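Local coordinates for protein hydrazine synthase subunit alpha (Candidatus Kuenenia stuttgartiensis, PDB 5C2V) that forms the alpha part of the hydrazine synthase complex and condenses hydroxylamine, made in the gamma subunit, with ammonia to yield hydrazine, using c-type heme, at residues 591-599 / 606-614; 668-677 / 685-693. All blocks are in the same frame, centred on the assembly; numbering follows the deposited sequence.

Contact 1. Residues 591-599 / 606-614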
ATOM      1  N   PRO D 591      38.280 -13.504  -5.614  1.00 60.11           N
ATOM      2  CA  PRO D 591      38.643 -13.195  -4.224  1.00 61.16           C
ATOM      3  C   PRO D 591      37.525 -13.500  -3.229  1.00 61.56           C
ATOM      4  O   PRO D 591      36.346 -13.349  -3.554  1.00 58.87           O
ATOM      5  CB  PRO D 591      38.928 -11.687  -4.259  1.00 48.76           C
ATOM      6  CG  PRO D 591      39.177 -11.368  -5.695  1.00 57.48           C
ATOM      7  CD  PRO D 591      38.297 -12.301  -6.463  1.00 52.30           C
ATOM      8  N   PHE D 592      37.903 -13.932  -2.030  1.00 65.88           N
ATOM      9  CA  PHE D 592      36.946 -14.162  -0.954  1.00 61.83           C
ATOM     10  C   PHE D 592      36.558 -12.849  -0.282  1.00 66.76           C
ATOM     11  O   PHE D 592      37.305 -11.872  -0.340  1.00 65.30           O
ATOM     12  CB  PHE D 592      37.517 -15.138   0.075  1.00 52.64           C
ATOM     13  CG  PHE D 592      37.602 -16.552  -0.420  1.00 64.14           C
ATOM     14  CD1 PHE D 592      38.730 -17.001  -1.087  1.00 69.14           C
ATOM     15  CD2 PHE D 592      36.551 -17.433  -0.226  1.00 63.00           C
ATOM     16  CE1 PHE D 592      38.811 -18.300  -1.547  1.00 62.66           C
ATOM     17  CE2 PHE D 592      36.625 -18.735  -0.684  1.00 72.42           C
ATOM     18  CZ  PHE D 592      37.757 -19.169  -1.346  1.00 68.30           C
ATOM     19  N   ALA D 593      35.384 -12.830   0.343  1.00 62.19           N
ATOM     20  CA  ALA D 593      34.885 -11.630   1.008  1.00 50.28           C
ATOM     21  C   ALA D 593      35.838 -11.153   2.101  1.00 49.15           C
ATOM     22  O   ALA D 593      36.196 -11.909   3.004  1.00 59.85           O
ATOM     23  CB  ALA D 593      33.502 -11.886   1.587  1.00 44.51           C
ATOM     24  N   PHE D 594      36.239  -9.889   2.011  1.00 44.38           N
ATOM     25  CA  PHE D 594      37.179  -9.304   2.962  1.00 53.24           C
ATOM     26  C   PHE D 594      36.474  -8.923   4.259  1.00 74.89           C
ATOM     27  O   PHE D 594      35.291  -8.587   4.256  1.00 62.68           O
ATOM     28  CB  PHE D 594      37.866  -8.080   2.352  1.00 65.36           C
ATOM     29  CG  PHE D 594      38.690  -8.389   1.132  1.00 65.04           C
ATOM     30  CD1 PHE D 594      38.089  -8.536  -0.109  1.00 56.67           C
ATOM     31  CD2 PHE D 594      40.065  -8.525   1.224  1.00 72.31           C
ATOM     32  CE1 PHE D 594      38.844  -8.818  -1.232  1.00 63.23           C
ATOM     33  CE2 PHE D 594      40.825  -8.805   0.103  1.00 66.31           C
ATOM     34  CZ  PHE D 594      40.214  -8.953  -1.126  1.00 54.20           C
ATOM     35  N   ARG D 595      37.208  -8.970   5.365  1.00 62.52           N
ATOM     36  CA  ARG D 595      36.623  -8.710   6.675  1.00 67.38           C
ATOM     37  C   ARG D 595      36.433  -7.219   6.960  1.00 68.44           C
ATOM     38  O   ARG D 595      35.393  -6.814   7.478  1.00 58.13           O
ATOM     39  CB  ARG D 595      37.486  -9.344   7.770  1.00 64.75           C
ATOM     40  CG  ARG D 595      37.118  -8.912   9.180  1.00 74.51           C
ATOM     41  CD  ARG D 595      37.818  -9.760  10.227  1.00 61.49           C
ATOM     42  NE  ARG D 595      37.040 -10.944  10.582  1.00 72.17           N
ATOM     43  CZ  ARG D 595      36.547 -11.173  11.795  1.00 56.65           C
ATOM     44  NH1 ARG D 595      36.758 -10.304  12.772  1.00 57.56           N
ATOM     45  NH2 ARG D 595      35.848 -12.274  12.031  1.00 43.72           N
ATOM     46  N   TYR D 596      37.426  -6.404   6.617  1.00 74.72           N
ATOM     47  CA  TYR D 596      37.391  -4.988   6.979  1.00 51.87           C
ATOM     48  C   TYR D 596      37.459  -4.044   5.780  1.00 66.34           C
ATOM     49  O   TYR D 596      37.558  -4.479   4.632  1.00 69.62           O
ATOM     50  CB  TYR D 596      38.540  -4.664   7.936  1.00 66.55           C
ATOM     51  CG  TYR D 596      38.448  -5.355   9.277  1.00 80.40           C
ATOM     52  CD1 TYR D 596      37.240  -5.437   9.959  1.00 62.07           C
ATOM     53  CD2 TYR D 596      39.570  -5.928   9.860  1.00 79.67           C
ATOM     54  CE1 TYR D 596      37.156  -6.067  11.187  1.00 77.73           C
ATOM     55  CE2 TYR D 596      39.495  -6.561  11.084  1.00 74.77           C
ATOM     56  CZ  TYR D 596      38.286  -6.628  11.744  1.00 78.77           C
ATOM     57  OH  TYR D 596      38.210  -7.259  12.964  1.00 73.87           O
ATOM     58  N   LEU D 597      37.406  -2.745   6.068  1.00 72.78           N
ATOM     59  CA  LEU D 597      37.570  -1.710   5.052  1.00 56.79           C
ATOM     60  C   LEU D 597      38.751  -0.807   5.358  1.00 60.06           C
ATOM     61  O   LEU D 597      39.187  -0.698   6.503  1.00 68.12           O
ATOM     62  CB  LEU D 597      36.311  -0.848   4.927  1.00 55.72           C
ATOM     63  CG  LEU D 597      35.331  -1.225   3.822  1.00 55.71           C
ATOM     64  CD1 LEU D 597      34.570  -2.436   4.259  1.00 71.18           C
ATOM     65  CD2 LEU D 597      34.384  -0.078   3.502  1.00 57.57           C
ATOM     66  N   LYS D 598      39.258  -0.155   4.320  1.00 65.40           N
ATOM     67  CA  LYS D 598      40.258   0.885   4.485  1.00 61.04           C
ATOM     68  C   LYS D 598      39.699   2.205   3.971  1.00 62.01           C
ATOM     69  O   LYS D 598      39.127   2.262   2.878  1.00 58.03           O
ATOM     70  CB  LYS D 598      41.554   0.524   3.758  1.00 61.32           C
ATOM     71  CG  LYS D 598      42.312  -0.630   4.394  1.00 80.11           C
ATOM     72  CD  LYS D 598      43.693  -0.793   3.783  1.00 88.05           C
ATOM     73  CE  LYS D 598      43.610  -1.205   2.323  1.00 85.15           C
ATOM     74  NZ  LYS D 598      44.959  -1.465   1.751  1.00 76.66           N
ATOM     75  N   PHE D 599      39.852   3.252   4.775  1.00 54.85           N
ATOM     76  CA  PHE D 599      39.407   4.592   4.409  1.00 59.82           C
ATOM     77  C   PHE D 599      40.588   5.552   4.369  1.00 67.68           C
ATOM     78  O   PHE D 599      41.612   5.312   5.011  1.00 62.84           O
ATOM     79  CB  PHE D 599      38.356   5.112   5.395  1.00 51.86           C
ATOM     80  CG  PHE D 599      37.154   4.223   5.538  1.00 49.03           C
ATOM     81  CD1 PHE D 599      36.071   4.358   4.685  1.00 41.74           C
ATOM     82  CD2 PHE D 599      37.099   3.265   6.536  1.00 44.22           C
ATOM     83  CE1 PHE D 599      34.961   3.546   4.819  1.00 39.29           C
ATOM     84  CE2 PHE D 599      35.992   2.450   6.675  1.00 47.23           C
ATOM     85  CZ  PHE D 599      34.921   2.592   5.815  1.00 46.78           C
ATOM     86  N   LYS D 606      38.950   3.824   0.764  1.00 59.00           N
ATOM     87  CA  LYS D 606      40.253   3.516   0.181  1.00 57.51           C
ATOM     88  C   LYS D 606      40.268   2.138  -0.473  1.00 62.01           C
ATOM     89  O   LYS D 606      40.799   1.968  -1.570  1.00 55.73           O
ATOM     90  CB  LYS D 606      41.355   3.611   1.239  1.00 59.84           C
ATOM     91  CG  LYS D 606      42.753   3.360   0.704  1.00 54.15           C
ATOM     92  CD  LYS D 606      43.795   3.545   1.793  1.00 56.09           C
ATOM     93  CE  LYS D 606      43.760   4.960   2.347  1.00 57.40           C
ATOM     94  NZ  LYS D 606      44.763   5.164   3.428  1.00 76.24           N
ATOM     95  N   GLY D 607      39.682   1.155   0.210  1.00 71.54           N
ATOM     96  CA  GLY D 607      39.710  -0.215  -0.280  1.00 50.63           C
ATOM     97  C   GLY D 607      39.207  -1.267   0.695  1.00 62.21           C
ATOM     98  O   GLY D 607      38.487  -0.959   1.644  1.00 58.75           O
ATOM     99  N   VAL D 608      39.593  -2.517   0.452  1.00 68.56           N
ATOM    100  CA  VAL D 608      39.178  -3.645   1.287  1.00 57.37           C
ATOM    101  C   VAL D 608      40.362  -4.205   2.072  1.00 64.41           C
ATOM    102  O   VAL D 608      41.508  -4.106   1.633  1.00 64.77           O
ATOM    103  CB  VAL D 608      38.548  -4.771   0.446  1.00 53.69           C
ATOM    104  CG1 VAL D 608      37.191  -4.341  -0.089  1.00 71.85           C
ATOM    105  CG2 VAL D 608      39.476  -5.172  -0.691  1.00 58.50           C
ATOM    106  N   LYS D 609      40.084  -4.790   3.234  1.00 58.00           N
ATOM    107  CA  LYS D 609      41.151  -5.240   4.124  1.00 52.60           C
ATOM    108  C   LYS D 609      40.936  -6.656   4.659  1.00 74.32           C
ATOM    109  O   LYS D 609      39.837  -7.012   5.090  1.00 74.35           O
ATOM    110  CB  LYS D 609      41.295  -4.265   5.292  1.00 62.31           C
ATOM    111  CG  LYS D 609      42.532  -4.482   6.142  1.00 65.57           C
ATOM    112  CD  LYS D 609      42.610  -3.458   7.260  1.00 63.78           C
ATOM    113  CE  LYS D 609      43.926  -3.555   8.008  1.00 69.66           C
ATOM    114  NZ  LYS D 609      45.088  -3.301   7.112  1.00 72.68           N
ATOM    115  N   HIS D 610      42.004  -7.453   4.633  1.00 69.18           N
ATOM    116  CA  HIS D 610      41.980  -8.819   5.146  1.00 67.38           C
ATOM    117  C   HIS D 610      41.824  -8.860   6.662  1.00 67.75           C
ATOM    118  O   HIS D 610      42.281  -7.959   7.368  1.00 60.45           O
ATOM    119  CB  HIS D 610      43.259  -9.566   4.749  1.00 74.68           C
ATOM    120  CG  HIS D 610      43.249 -10.088   3.346  1.00 66.37           C
ATOM    121  ND1 HIS D 610      42.309 -10.990   2.894  1.00 69.81           N
ATOM    122  CD2 HIS D 610      44.074  -9.847   2.301  1.00 46.17           C
ATOM    123  CE1 HIS D 610      42.552 -11.275   1.627  1.00 59.46           C
ATOM    124  NE2 HIS D 610      43.617 -10.596   1.242  1.00 53.83           N
ATOM    125  N   GLY D 611      41.184  -9.914   7.157  1.00 63.96           N
ATOM    126  CA  GLY D 611      41.014 -10.109   8.585  1.00 66.73           C
ATOM    127  C   GLY D 611      41.939 -11.186   9.117  1.00 72.72           C
ATOM    128  O   GLY D 611      42.899 -11.571   8.449  1.00 67.55           O
ATOM    129  N   GLU D 612      41.654 -11.674  10.321  1.00 80.23           N
ATOM    130  CA  GLU D 612      42.491 -12.699  10.934  1.00 62.22           C
ATOM    131  C   GLU D 612      42.151 -14.088  10.414  1.00 82.44           C
ATOM    132  O   GLU D 612      42.983 -14.994  10.474  1.00 81.49           O
ATOM    133  CB  GLU D 612      42.362 -12.669  12.461  1.00 69.72           C
ATOM    134  CG  GLU D 612      43.506 -13.363  13.209  1.00 87.33           C
ATOM    135  CD  GLU D 612      43.322 -14.867  13.334  1.00106.32           C
ATOM    136  OE1 GLU D 612      42.181 -15.344  13.169  1.00101.08           O
ATOM    137  OE2 GLU D 612      44.322 -15.574  13.584  1.00100.70           O
ATOM    138  N   ASP D 613      40.958 -14.267   9.857  1.00 75.11           N
ATOM    139  CA  ASP D 613      40.597 -15.613   9.457  1.00 67.61           C
ATOM    140  C   ASP D 613      41.098 -15.796   8.040  1.00 78.72           C
ATOM    141  O   ASP D 613      40.484 -15.353   7.069  1.00 68.85           O
ATOM    142  CB  ASP D 613      39.081 -15.821   9.549  1.00 51.55           C
ATOM    143  CG  ASP D 613      38.643 -17.185   9.054  1.00 73.19           C
ATOM    144  OD1 ASP D 613      39.390 -18.165   9.259  1.00 82.09           O
ATOM    145  OD2 ASP D 613      37.545 -17.277   8.462  1.00 64.60           O
ATOM    146  N   VAL D 614      42.233 -16.481   7.957  1.00 91.92           N
ATOM    147  CA  VAL D 614      42.926 -16.760   6.710  1.00 88.69           C
ATOM    148  C   VAL D 614      43.558 -18.140   6.821  1.00 85.87           C
ATOM    149  O   VAL D 614      44.290 -18.412   7.772  1.00 70.20           O
ATOM    150  CB  VAL D 614      44.011 -15.702   6.396  1.00 78.71           C
ATOM    151  CG1 VAL D 614      44.817 -16.110   5.178  1.00 78.60           C
ATOM    152  CG2 VAL D 614      43.390 -14.325   6.186  1.00 82.69           C
TER
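Phe594 meets Val608 and His610 at the end of the hairpin where strand 596-599 begins and strand 606-609 ends. Val608 CG2 lies 3.6 Å from the centroid of the Phe594 ring and only 6° off its normal, a CH-pi contact over the centre of one face. The branch gets there because chi1 of -70° turns CG1 anti to the carbonyl carbon and leaves CG2 between the backbone N and the carbonyl carbon. His610 approaches the same ring obliquely: the two ring planes meet at 43°, and Phe594 CE2 lies over one face of the imidazole, near its rim. Beyond this cluster, Arg595 lays its CB and CD against the backbone of Gly611, CD reaching Gly611 CA at 3.6 Å. Its CG covers the centre of one face of the neighbouring Tyr596 ring, and NH1 makes a weak bond to Tyr596 OH in the guanidinium plane.

The backbone sets this register. Tyr596 and Lys609 form a hydrogen-bonded antiparallel pair, with Tyr596 N to Lys609 O and Lys609 N to Tyr596 O both at 2.9 Å. Lys598 N donates to Gly607 O, and Lys598 O is gripped by both Lys606 N and Gly607 N from one face of its plane. On the face shared with Tyr596, the aliphatic chains of Lys598 and Lys609 cross at about a right angle, Lys598 CG lying 3.9 Å from Lys609 CB.

Farther out, Glu634 takes bonds from His610 ND1 and Gly611 N; the first probably helps hold the imidazole beside Phe594. Tyr755 of helix 751-762 meets Phe599 edge-to-face. With antiparallel strands and a classic beta bulge at each end, Arg595-Tyr596 opposite Lys609 and Lys606-Gly607 opposite Lys598, the arrangement is a two-stranded beta hairpin.

Contact 2. Residues 668-677 / 685-693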
ATOM      1  N   PRO D 668      18.884  13.010  22.121  1.00 61.63           N
ATOM      2  CA  PRO D 668      18.406  11.760  22.721  1.00 45.36           C
ATOM      3  C   PRO D 668      19.145  11.439  24.016  1.00 56.28           C
ATOM      4  O   PRO D 668      20.258  11.928  24.208  1.00 46.52           O
ATOM      5  CB  PRO D 668      18.710  10.720  21.643  1.00 47.84           C
ATOM      6  CG  PRO D 668      19.915  11.260  20.957  1.00 57.17           C
ATOM      7  CD  PRO D 668      19.757  12.761  20.958  1.00 52.34           C
ATOM      8  N   ASN D 669      18.549  10.629  24.886  1.00 49.60           N
ATOM      9  CA  ASN D 669      19.174  10.353  26.170  1.00 49.56           C
ATOM     10  C   ASN D 669      20.046   9.111  26.065  1.00 55.90           C
ATOM     11  O   ASN D 669      19.550   7.987  25.975  1.00 54.74           O
ATOM     12  CB  ASN D 669      18.106  10.179  27.254  1.00 51.71           C
ATOM     13  CG  ASN D 669      18.696   9.938  28.630  1.00 49.76           C
ATOM     14  OD1 ASN D 669      19.876  10.190  28.868  1.00 61.86           O
ATOM     15  ND2 ASN D 669      17.869   9.451  29.548  1.00 55.79           N
ATOM     16  N   LEU D 670      21.356   9.334  26.074  1.00 49.95           N
ATOM     17  CA  LEU D 670      22.333   8.273  25.862  1.00 63.58           C
ATOM     18  C   LEU D 670      22.965   7.761  27.155  1.00 62.39           C
ATOM     19  O   LEU D 670      23.810   6.867  27.126  1.00 72.69           O
ATOM     20  CB  LEU D 670      23.411   8.758  24.894  1.00 57.21           C
ATOM     21  CG  LEU D 670      22.840   9.267  23.566  1.00 36.86           C
ATOM     22  CD1 LEU D 670      23.939   9.721  22.621  1.00 46.09           C
ATOM     23  CD2 LEU D 670      21.969   8.202  22.913  1.00 40.79           C
ATOM     24  N   GLY D 671      22.567   8.337  28.284  1.00 58.74           N
ATOM     25  CA  GLY D 671      23.144   7.970  29.565  1.00 49.70           C
ATOM     26  C   GLY D 671      22.514   6.728  30.166  1.00 54.71           C
ATOM     27  O   GLY D 671      21.617   6.129  29.575  1.00 46.95           O
ATOM     28  N   GLY D 672      22.992   6.336  31.343  1.00 50.20           N
ATOM     29  CA  GLY D 672      22.422   5.207  32.057  1.00 59.65           C
ATOM     30  C   GLY D 672      23.179   3.906  31.874  1.00 71.25           C
ATOM     31  O   GLY D 672      22.909   2.921  32.563  1.00 75.70           O
ATOM     32  N   GLY D 673      24.129   3.898  30.945  1.00 71.49           N
ATOM     33  CA  GLY D 673      24.919   2.710  30.677  1.00 51.05           C
ATOM     34  C   GLY D 673      24.098   1.574  30.095  1.00 63.20           C
ATOM     35  O   GLY D 673      23.164   1.800  29.327  1.00 63.40           O
ATOM     36  N   LEU D 674      24.445   0.347  30.473  1.00 66.70           N
ATOM     37  CA  LEU D 674      23.777  -0.842  29.952  1.00 57.66           C
ATOM     38  C   LEU D 674      22.582  -1.263  30.800  1.00 59.71           C
ATOM     39  O   LEU D 674      21.971  -2.301  30.544  1.00 57.47           O
ATOM     40  CB  LEU D 674      24.766  -2.004  29.842  1.00 68.13           C
ATOM     41  CG  LEU D 674      25.569  -2.090  28.543  1.00 56.01           C
ATOM     42  CD1 LEU D 674      26.625  -3.176  28.636  1.00 41.26           C
ATOM     43  CD2 LEU D 674      24.638  -2.347  27.369  1.00 56.35           C
ATOM     44  N   GLU D 675      22.259  -0.466  31.814  1.00 58.44           N
ATOM     45  CA  GLU D 675      21.133  -0.769  32.691  1.00 57.95           C
ATOM     46  C   GLU D 675      19.826  -0.838  31.907  1.00 57.33           C
ATOM     47  O   GLU D 675      19.499   0.069  31.141  1.00 54.14           O
ATOM     48  CB  GLU D 675      21.021   0.268  33.810  1.00 58.95           C
ATOM     49  CG  GLU D 675      19.944  -0.054  34.836  1.00 57.91           C
ATOM     50  CD  GLU D 675      19.976   0.877  36.031  1.00 73.79           C
ATOM     51  OE1 GLU D 675      20.747   1.858  36.004  1.00 77.48           O
ATOM     52  OE2 GLU D 675      19.231   0.624  37.001  1.00 77.99           O
ATOM     53  N   LEU D 676      19.087  -1.925  32.103  1.00 50.39           N
ATOM     54  CA  LEU D 676      17.857  -2.167  31.360  1.00 40.45           C
ATOM     55  C   LEU D 676      16.744  -1.210  31.774  1.00 66.68           C
ATOM     56  O   LEU D 676      16.617  -0.857  32.947  1.00 70.11           O
ATOM     57  CB  LEU D 676      17.395  -3.616  31.549  1.00 49.14           C
ATOM     58  CG  LEU D 676      17.995  -4.696  30.640  1.00 65.74           C
ATOM     59  CD1 LEU D 676      19.505  -4.810  30.806  1.00 61.47           C
ATOM     60  CD2 LEU D 676      17.325  -6.035  30.904  1.00 65.07           C
ATOM     61  N   VAL D 677      15.942  -0.796  30.799  1.00 55.84           N
ATOM     62  CA  VAL D 677      14.816   0.094  31.053  1.00 46.77           C
ATOM     63  C   VAL D 677      13.497  -0.643  30.856  1.00 43.73           C
ATOM     64  O   VAL D 677      13.236  -1.189  29.785  1.00 61.69           O
ATOM     65  CB  VAL D 677      14.852   1.330  30.134  1.00 48.94           C
ATOM     66  CG1 VAL D 677      13.627   2.201  30.367  1.00 50.02           C
ATOM     67  CG2 VAL D 677      16.129   2.123  30.359  1.00 45.16           C
ATOM     68  N   TYR D 685      16.172  -3.607  26.721  1.00 51.84           N
ATOM     69  CA  TYR D 685      17.326  -2.833  26.285  1.00 52.08           C
ATOM     70  C   TYR D 685      17.650  -1.684  27.231  1.00 47.71           C
ATOM     71  O   TYR D 685      16.929  -1.439  28.196  1.00 61.66           O
ATOM     72  CB  TYR D 685      17.075  -2.276  24.883  1.00 52.46           C
ATOM     73  CG  TYR D 685      16.278  -3.213  24.015  1.00 53.53           C
ATOM     74  CD1 TYR D 685      16.882  -4.323  23.455  1.00 55.11           C
ATOM     75  CD2 TYR D 685      14.937  -2.971  23.724  1.00 46.85           C
ATOM     76  CE1 TYR D 685      16.178  -5.188  22.658  1.00 65.63           C
ATOM     77  CE2 TYR D 685      14.224  -3.833  22.918  1.00 59.70           C
ATOM     78  CZ  TYR D 685      14.852  -4.939  22.389  1.00 63.86           C
ATOM     79  OH  TYR D 685      14.151  -5.802  21.585  1.00 80.95           O
ATOM     80  N   SER D 686      18.727  -0.967  26.929  1.00 39.84           N
ATOM     81  CA  SER D 686      19.164   0.145  27.761  1.00 51.24           C
ATOM     82  C   SER D 686      18.482   1.447  27.352  1.00 56.11           C
ATOM     83  O   SER D 686      17.608   1.461  26.483  1.00 42.38           O
ATOM     84  CB  SER D 686      20.684   0.304  27.690  1.00 50.55           C
ATOM     85  OG  SER D 686      21.113   0.563  26.365  1.00 53.49           O
ATOM     86  N   ARG D 687      18.891   2.541  27.988  1.00 45.70           N
ATOM     87  CA  ARG D 687      18.318   3.853  27.712  1.00 46.52           C
ATOM     88  C   ARG D 687      18.698   4.355  26.322  1.00 54.79           C
ATOM     89  O   ARG D 687      17.857   4.881  25.590  1.00 41.86           O
ATOM     90  CB  ARG D 687      18.766   4.860  28.774  1.00 55.20           C
ATOM     91  CG  ARG D 687      18.334   6.291  28.497  1.00 57.84           C
ATOM     92  CD  ARG D 687      16.823   6.396  28.382  1.00 53.86           C
ATOM     93  NE  ARG D 687      16.156   6.044  29.631  1.00 55.90           N
ATOM     94  CZ  ARG D 687      14.848   5.838  29.743  1.00 59.51           C
ATOM     95  NH1 ARG D 687      14.065   5.943  28.678  1.00 33.58           N
ATOM     96  NH2 ARG D 687      14.322   5.523  30.919  1.00 53.67           N
ATOM     97  N   ALA D 688      19.968   4.190  25.964  1.00 52.30           N
ATOM     98  CA  ALA D 688      20.475   4.668  24.682  1.00 43.22           C
ATOM     99  C   ALA D 688      19.796   3.966  23.510  1.00 43.67           C
ATOM    100  O   ALA D 688      19.447   4.602  22.513  1.00 57.11           O
ATOM    101  CB  ALA D 688      21.982   4.481  24.610  1.00 49.10           C
ATOM    102  N   TYR D 689      19.604   2.656  23.634  1.00 43.86           N
ATOM    103  CA  TYR D 689      18.964   1.879  22.580  1.00 47.66           C
ATOM    104  C   TYR D 689      17.504   2.286  22.417  1.00 39.62           C
ATOM    105  O   TYR D 689      17.022   2.458  21.298  1.00 50.19           O
ATOM    106  CB  TYR D 689      19.062   0.379  22.870  1.00 41.50           C
ATOM    107  CG  TYR D 689      18.589  -0.490  21.725  1.00 39.52           C
ATOM    108  CD1 TYR D 689      17.273  -0.930  21.654  1.00 43.64           C
ATOM    109  CD2 TYR D 689      19.460  -0.867  20.711  1.00 47.79           C
ATOM    110  CE1 TYR D 689      16.837  -1.722  20.608  1.00 38.80           C
ATOM    111  CE2 TYR D 689      19.034  -1.660  19.661  1.00 41.80           C
ATOM    112  CZ  TYR D 689      17.723  -2.083  19.614  1.00 42.69           C
ATOM    113  OH  TYR D 689      17.297  -2.872  18.570  1.00 40.42           O
ATOM    114  N   ASN D 690      16.805   2.431  23.538  1.00 56.94           N
ATOM    115  CA  ASN D 690      15.413   2.868  23.520  1.00 45.71           C
ATOM    116  C   ASN D 690      15.269   4.254  22.906  1.00 45.47           C
ATOM    117  O   ASN D 690      14.314   4.526  22.177  1.00 45.19           O
ATOM    118  CB  ASN D 690      14.827   2.862  24.933  1.00 30.02           C
ATOM    119  CG  ASN D 690      14.456   1.471  25.405  1.00 44.52           C
ATOM    120  OD1 ASN D 690      13.411   0.934  25.034  1.00 41.33           O
ATOM    121  ND2 ASN D 690      15.308   0.879  26.235  1.00 49.88           N
ATOM    122  N   SER D 691      16.228   5.126  23.200  1.00 34.92           N
ATOM    123  CA  SER D 691      16.225   6.478  22.656  1.00 41.89           C
ATOM    124  C   SER D 691      16.440   6.473  21.146  1.00 48.35           C
ATOM    125  O   SER D 691      15.665   7.066  20.398  1.00 58.49           O
ATOM    126  CB  SER D 691      17.303   7.330  23.331  1.00 27.77           C
ATOM    127  OG  SER D 691      17.056   7.466  24.720  1.00 50.97           O
ATOM    128  N   LEU D 692      17.491   5.788  20.703  1.00 48.80           N
ATOM    129  CA  LEU D 692      17.886   5.808  19.298  1.00 43.94           C
ATOM    130  C   LEU D 692      16.888   5.105  18.377  1.00 38.57           C
ATOM    131  O   LEU D 692      16.792   5.432  17.195  1.00 41.53           O
ATOM    132  CB  LEU D 692      19.271   5.180  19.137  1.00 44.56           C
ATOM    133  CG  LEU D 692      20.422   5.990  19.740  1.00 44.29           C
ATOM    134  CD1 LEU D 692      21.708   5.178  19.766  1.00 34.49           C
ATOM    135  CD2 LEU D 692      20.616   7.287  18.968  1.00 28.10           C
ATOM    136  N   LEU D 693      16.148   4.141  18.917  1.00 34.72           N
ATOM    137  CA  LEU D 693      15.197   3.373  18.118  1.00 33.72           C
ATOM    138  C   LEU D 693      13.775   3.931  18.192  1.00 48.41           C
ATOM    139  O   LEU D 693      12.841   3.339  17.651  1.00 49.61           O
ATOM    140  CB  LEU D 693      15.205   1.903  18.549  1.00 35.40           C
ATOM    141  CG  LEU D 693      16.254   0.996  17.891  1.00 43.72           C
ATOM    142  CD1 LEU D 693      16.105   1.016  16.377  1.00 31.30           C
ATOM    143  CD2 LEU D 693      17.672   1.378  18.294  1.00 37.49           C
TER
HETATM  144  O   HOH W   1      21.956   3.818  27.851  1.00 58.13           O
HETATM  145  O   HOH W   2      20.447   2.223  30.293  1.00 60.77           O
HETATM  146  O   HOH W   3      13.653  -2.234  27.136  1.00 50.15           O
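Arg687 and Val677 bury more surface here than any other residues. Val677 places CG1 over one face of the Arg687 guanidinium, 3.4 Å from NH2, and CG2 against the first turn of the helix, 3.7 Å from Arg687 N. The arginine chain leaves its helix with CG anti to the backbone N (chi1 174°), then bends at chi2 and chi3; this carries it across from Asn669 to Val677. Its CG and CD run alongside Asn669 ND2, each at 3.4 Å, and the amide and guanidinium planes are nearly parallel, 8° apart, though ND2 sits obliquely to the guanidinium.

The backbone of the loop is tied to the start of the helix directly and through water. Val677 N donates to Tyr685 O at 2.9 Å, while a water links Val677 O with Tyr685 N. Two more waters accept from Arg687 N and Ala688 N and lie within bonding distance of the carbonyls of Gly671, Gly673 and Glu675. In this cytochrome c domain the loop 668-677, with its type II' turn at Gly672-Glu675, thus wraps the N-terminal end of helix 687-692, where Ser686 is the N-cap.

Ser686 ranks next: its CB touches Gly673 O at 3.3 Å, and its OG bonds to Gln651 of helix 646-657. Toward the heme, Leu670 CD2 packs on Ala688 CB and Leu692 CG, and Pro668 O accepts from ND1 of the axial ligand His662.

How the contacts relate
Contact 1 closes before contact 2 opens along the chain, and the two do not touch: their centres are 32 Å apart and their nearest atoms about 19 Å. Both have elements that meet helix 751-762: Leu597 and Phe599 of contact 1 touch Tyr755 and Gln751, whereas Tyr689 and Leu693, in the segment 685-693, touch Trp760, so one helix is shared by the two regions. Their relation to cofactors differs. Contact 1 lies at the surface, away from the annotated sites, but contact 2 adjoins the bis-histidine heme, the side chain of Pro668 being about 4 Å from the heme and that of Leu670 about 4 Å from that of Cys658, which is covalently bound to that heme.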